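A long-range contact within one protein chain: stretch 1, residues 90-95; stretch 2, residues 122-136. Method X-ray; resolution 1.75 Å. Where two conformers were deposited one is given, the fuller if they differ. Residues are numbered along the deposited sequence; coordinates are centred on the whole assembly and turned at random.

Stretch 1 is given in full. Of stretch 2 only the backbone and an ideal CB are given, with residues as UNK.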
# COMPACT_ATOMS: atom_id res chain seq x y z
N SER A 90 -9.00 24.12 -22.49
CA SER A 90 -9.77 22.88 -22.47
C SER A 90 -8.82 21.71 -22.38
O SER A 90 -7.66 21.83 -22.81
CB SER A 90 -10.68 22.73 -23.72
OG SER A 90 -9.96 22.38 -24.91
N TYR A 91 -9.30 20.61 -21.84
CA TYR A 91 -8.47 19.41 -21.76
C TYR A 91 -9.31 18.14 -21.73
O TYR A 91 -10.54 18.18 -21.51
CB TYR A 91 -7.56 19.48 -20.51
CG TYR A 91 -8.32 19.55 -19.19
CD1 TYR A 91 -8.73 18.38 -18.54
CD2 TYR A 91 -8.58 20.78 -18.57
CE1 TYR A 91 -9.43 18.44 -17.32
CE2 TYR A 91 -9.26 20.84 -17.34
CZ TYR A 91 -9.68 19.66 -16.73
OH TYR A 91 -10.32 19.71 -15.53
N LYS A 92 -8.63 17.02 -21.97
CA LYS A 92 -9.18 15.68 -21.78
C LYS A 92 -8.47 15.02 -20.60
O LYS A 92 -7.39 15.48 -20.15
CB LYS A 92 -8.95 14.82 -23.04
CG LYS A 92 -9.77 15.27 -24.27
CD LYS A 92 -9.39 14.44 -25.50
CE LYS A 92 -10.14 14.97 -26.71
NZ LYS A 92 -10.04 14.03 -27.88
N LEU A 93 -9.08 13.97 -20.08
CA LEU A 93 -8.49 13.21 -18.98
C LEU A 93 -8.44 11.75 -19.39
O LEU A 93 -9.35 11.24 -20.06
CB LEU A 93 -9.32 13.33 -17.70
CG LEU A 93 -9.33 14.66 -16.96
CD1 LEU A 93 -10.44 14.60 -15.87
CD2 LEU A 93 -7.92 14.99 -16.35
N ARG A 94 -7.35 11.10 -18.98
CA ARG A 94 -7.17 9.67 -19.16
C ARG A 94 -6.83 9.09 -17.80
O ARG A 94 -6.28 9.78 -16.94
CB ARG A 94 -6.01 9.39 -20.12
CG ARG A 94 -5.99 10.23 -21.38
CD ARG A 94 -4.98 9.67 -22.36
NE ARG A 94 -5.42 8.39 -22.91
CZ ARG A 94 -4.71 7.27 -22.92
NH1 ARG A 94 -3.47 7.22 -22.43
NH2 ARG A 94 -5.25 6.19 -23.46
N TYR A 95 -7.14 7.82 -17.60
CA TYR A 95 -6.72 7.18 -16.36
C TYR A 95 -6.57 5.70 -16.54
O TYR A 95 -6.97 5.14 -17.57
CB TYR A 95 -7.68 7.51 -15.21
CG TYR A 95 -9.08 7.01 -15.42
CD1 TYR A 95 -9.45 5.73 -15.02
CD2 TYR A 95 -10.04 7.83 -16.03
CE1 TYR A 95 -10.75 5.28 -15.20
CE2 TYR A 95 -11.34 7.37 -16.23
CZ TYR A 95 -11.68 6.11 -15.80
OH TYR A 95 -12.96 5.64 -16.00
N UNK A 122 -13.26 23.76 -11.42
CA UNK A 122 -13.31 22.44 -10.77
C UNK A 122 -14.38 21.60 -11.43
O UNK A 122 -15.51 22.07 -11.70
CB UNK A 122 -13.58 22.57 -9.27
N UNK A 123 -14.00 20.37 -11.74
CA UNK A 123 -14.86 19.35 -12.28
C UNK A 123 -14.99 18.26 -11.23
O UNK A 123 -13.99 17.79 -10.68
CB UNK A 123 -14.32 18.80 -13.60
N UNK A 124 -16.24 17.87 -10.97
CA UNK A 124 -16.52 16.84 -10.00
C UNK A 124 -16.84 15.55 -10.70
O UNK A 124 -17.55 15.55 -11.72
CB UNK A 124 -17.67 17.25 -9.08
N UNK A 125 -16.32 14.45 -10.17
CA UNK A 125 -16.54 13.14 -10.78
C UNK A 125 -17.59 12.39 -9.98
O UNK A 125 -17.38 12.06 -8.81
CB UNK A 125 -15.24 12.34 -10.85
N UNK A 126 -18.70 12.11 -10.66
CA UNK A 126 -19.82 11.38 -10.10
C UNK A 126 -20.15 10.26 -11.08
O UNK A 126 -20.69 10.53 -12.15
CB UNK A 126 -21.02 12.29 -9.85
N UNK A 127 -19.79 9.00 -10.76
CA UNK A 127 -19.09 8.53 -9.59
C UNK A 127 -17.60 8.87 -9.66
O UNK A 127 -17.11 9.26 -10.73
CB UNK A 127 -19.29 7.02 -9.43
N UNK A 128 -16.89 8.68 -8.54
CA UNK A 128 -15.44 8.93 -8.52
C UNK A 128 -14.73 8.10 -9.57
O UNK A 128 -15.16 7.00 -9.94
CB UNK A 128 -14.86 8.63 -7.14
N UNK A 129 -13.63 8.65 -10.07
CA UNK A 129 -12.76 7.90 -10.94
C UNK A 129 -11.88 7.03 -10.06
O UNK A 129 -11.17 7.54 -9.21
CB UNK A 129 -11.93 8.82 -11.84
N UNK A 130 -11.90 5.73 -10.32
CA UNK A 130 -11.12 4.76 -9.59
C UNK A 130 -9.85 4.48 -10.42
O UNK A 130 -9.92 3.96 -11.54
CB UNK A 130 -11.92 3.49 -9.33
N UNK A 131 -8.70 4.88 -9.88
CA UNK A 131 -7.47 4.85 -10.68
C UNK A 131 -6.21 4.82 -9.82
O UNK A 131 -6.20 5.31 -8.70
CB UNK A 131 -7.42 6.06 -11.61
N UNK A 132 -5.15 4.25 -10.38
CA UNK A 132 -3.80 4.37 -9.82
C UNK A 132 -3.09 5.56 -10.43
O UNK A 132 -2.42 6.27 -9.71
CB UNK A 132 -2.99 3.09 -10.06
N UNK A 133 -3.28 5.78 -11.73
CA UNK A 133 -2.67 6.95 -12.39
C UNK A 133 -3.70 7.69 -13.23
O UNK A 133 -4.65 7.08 -13.75
CB UNK A 133 -1.49 6.52 -13.27
N UNK A 134 -3.52 8.99 -13.33
CA UNK A 134 -4.47 9.82 -14.08
C UNK A 134 -3.64 10.86 -14.82
O UNK A 134 -2.57 11.25 -14.33
CB UNK A 134 -5.51 10.47 -13.17
N UNK A 135 -4.07 11.27 -16.01
CA UNK A 135 -3.27 12.23 -16.79
C UNK A 135 -4.20 13.31 -17.31
O UNK A 135 -5.28 12.99 -17.85
CB UNK A 135 -2.53 11.55 -17.94
N UNK A 136 -3.76 14.56 -17.16
CA UNK A 136 -4.42 15.69 -17.79
C UNK A 136 -3.77 15.93 -19.14
O UNK A 136 -2.53 15.95 -19.26
CB UNK A 136 -4.35 16.94 -16.91

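At 122 the CA-to-CB bond points away from stretch 1, so the contact sets no rule; extended backbone angles favour a beta-branched residue, and Thr 122 is one. Position 123 points toward stretch 1, its ideal CB 4.5 Å from Tyr 91 OH. A medium or long aliphatic, or a polar group that could meet the hydroxyl, would suit. The deposited Ile 123 takes the apolar course: its CG1 packs 3.7 Å from Tyr 91 OH.

Position 124 is out of reach and open to almost anything extended; it is Asn 124.

Position 125 points toward stretch 1 across a gap, with no atom of stretch 1 within 5.5 Å of the ideal CB. A long apolar side chain such as Phe or Met would suit. Phe 125 spans the gap with its ring, and CZ lies 3.6 Å from Leu 93 CD1.

Positions 126 and 127 turn the corner beyond reach of stretch 1. At 126 many polar residues would do; the peptide bond before 127 is cis, so proline is likely. They are Asn 126 and Pro 127. Position 128 is also remote, and its phi of -56° admits Pro 128.

At 129 the chain faces stretch 1 again, and the ideal CB stands 4.7 Å from Tyr 95 CE2. A flat aromatic surface invites a branched aliphatic: Val, Ile or Leu. Ile 129 sets CG2 over one face of the Tyr 95 ring, 3.5 Å from its centroid and 9° off the normal, a CH-pi contact.

Position 130 points away, so a long polar or charged chain would suit; Lys 130 fills it, its NZ bonded elsewhere in the structure, while its backbone N donates to a water, 3.0 Å from N to the water O, which makes a weak 3.4 Å hydrogen bond to Tyr 95 OH.

Position 131 points toward stretch 1 with its ideal CB already 3.9 Å from Tyr 95 CB, so a small residue is the simple choice. Ala 131 makes that contact with its methyl alone.

Position 132 turns away at a corner, with a psi of -39° that breaks the extended run; stretch 1 leaves room for a long or polar chain, and it is Arg 132. Position 133 points sideways and leaves the side chain undetermined. Ser 133 contributes backbone, its O 3.3 Å from Tyr 95 CA in a CA-H...O contact.

Positions 134 to 136 pair antiparallel with stretch 1. Position 134 pairs with Tyr 95 on the same face, and a beta-branched aliphatic would suit; Ile 134 brings CG1 to 4.1 Å from Tyr 95 CB.

Position 135 lies on the other face, beside Arg 94, where small or polar residues would both be plausible. It is Ala 135, and the bonds here are made by its backbone: Arg 94 N donates to Ala 135 O at 3.0 Å, and Ala 135 N to Arg 94 O at 2.8 Å.

Position 136 returns to the face of Leu 93, with Tyr 91 CD1 4.9 Å from the ideal CB. Val, Leu or Ile fit. Ile 136 extends CD1 over the Tyr 91 ring, 3.8 Å from its centroid, and its CB lies 4.1 Å from Leu 93 CD2.

Stretch 2, residues 122-136: TINFNPPIKARSIAI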
# COMPACT_ATOMS: atom_id res chain seq x y z
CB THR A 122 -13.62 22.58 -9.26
OG1 THR A 122 -12.63 23.42 -8.66
CG2 THR A 122 -13.64 21.19 -8.57
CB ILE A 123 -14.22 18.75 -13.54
CG1 ILE A 123 -13.84 19.88 -14.51
CG2 ILE A 123 -15.10 17.65 -14.16
CD1 ILE A 123 -14.96 20.78 -14.88
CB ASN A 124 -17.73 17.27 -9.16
CG ASN A 124 -17.45 18.49 -8.39
OD1 ASN A 124 -16.85 18.43 -7.31
ND2 ASN A 124 -17.84 19.63 -8.94
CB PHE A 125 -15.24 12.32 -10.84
CG PHE A 125 -14.09 13.06 -11.44
CD1 PHE A 125 -14.18 13.59 -12.73
CD2 PHE A 125 -12.90 13.23 -10.72
CE1 PHE A 125 -13.10 14.29 -13.29
CE2 PHE A 125 -11.81 13.91 -11.27
CZ PHE A 125 -11.91 14.44 -12.56
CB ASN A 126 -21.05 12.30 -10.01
CG ASN A 126 -20.88 13.44 -9.00
OD1 ASN A 126 -20.83 13.20 -7.79
ND2 ASN A 126 -20.85 14.69 -9.50
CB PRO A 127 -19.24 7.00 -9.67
CG PRO A 127 -19.38 6.71 -11.09
CD PRO A 127 -20.11 7.88 -11.68
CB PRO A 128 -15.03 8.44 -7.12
CG PRO A 128 -16.26 8.68 -6.28
CD PRO A 128 -17.39 8.30 -7.21
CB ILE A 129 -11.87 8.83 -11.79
CG1 ILE A 129 -12.71 9.62 -12.79
CG2 ILE A 129 -10.77 8.04 -12.51
CD1 ILE A 129 -11.94 10.73 -13.47
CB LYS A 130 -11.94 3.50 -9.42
CG LYS A 130 -11.31 2.47 -8.57
CD LYS A 130 -12.24 1.27 -8.45
CE LYS A 130 -11.46 0.05 -8.15
NZ LYS A 130 -12.39 -1.13 -8.10
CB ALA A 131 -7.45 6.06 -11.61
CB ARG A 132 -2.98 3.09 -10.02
CG ARG A 132 -3.42 1.98 -9.07
CD ARG A 132 -2.49 0.76 -9.22
NE ARG A 132 -2.75 -0.18 -8.12
CZ ARG A 132 -3.70 -1.11 -8.12
NH1 ARG A 132 -4.48 -1.29 -9.17
NH2 ARG A 132 -3.84 -1.90 -7.05
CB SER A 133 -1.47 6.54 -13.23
OG SER A 133 -0.53 5.85 -12.40
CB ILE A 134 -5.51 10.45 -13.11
CG1 ILE A 134 -6.59 11.22 -13.87
CG2 ILE A 134 -4.83 11.34 -12.07
CD1 ILE A 134 -7.82 11.53 -13.00
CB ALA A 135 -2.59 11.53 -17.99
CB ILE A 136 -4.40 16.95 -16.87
CG1 ILE A 136 -5.16 18.11 -17.51
CG2 ILE A 136 -2.94 17.34 -16.46
CD1 ILE A 136 -5.50 19.24 -16.54
O HOH W 1 -13.37 4.67 -12.76
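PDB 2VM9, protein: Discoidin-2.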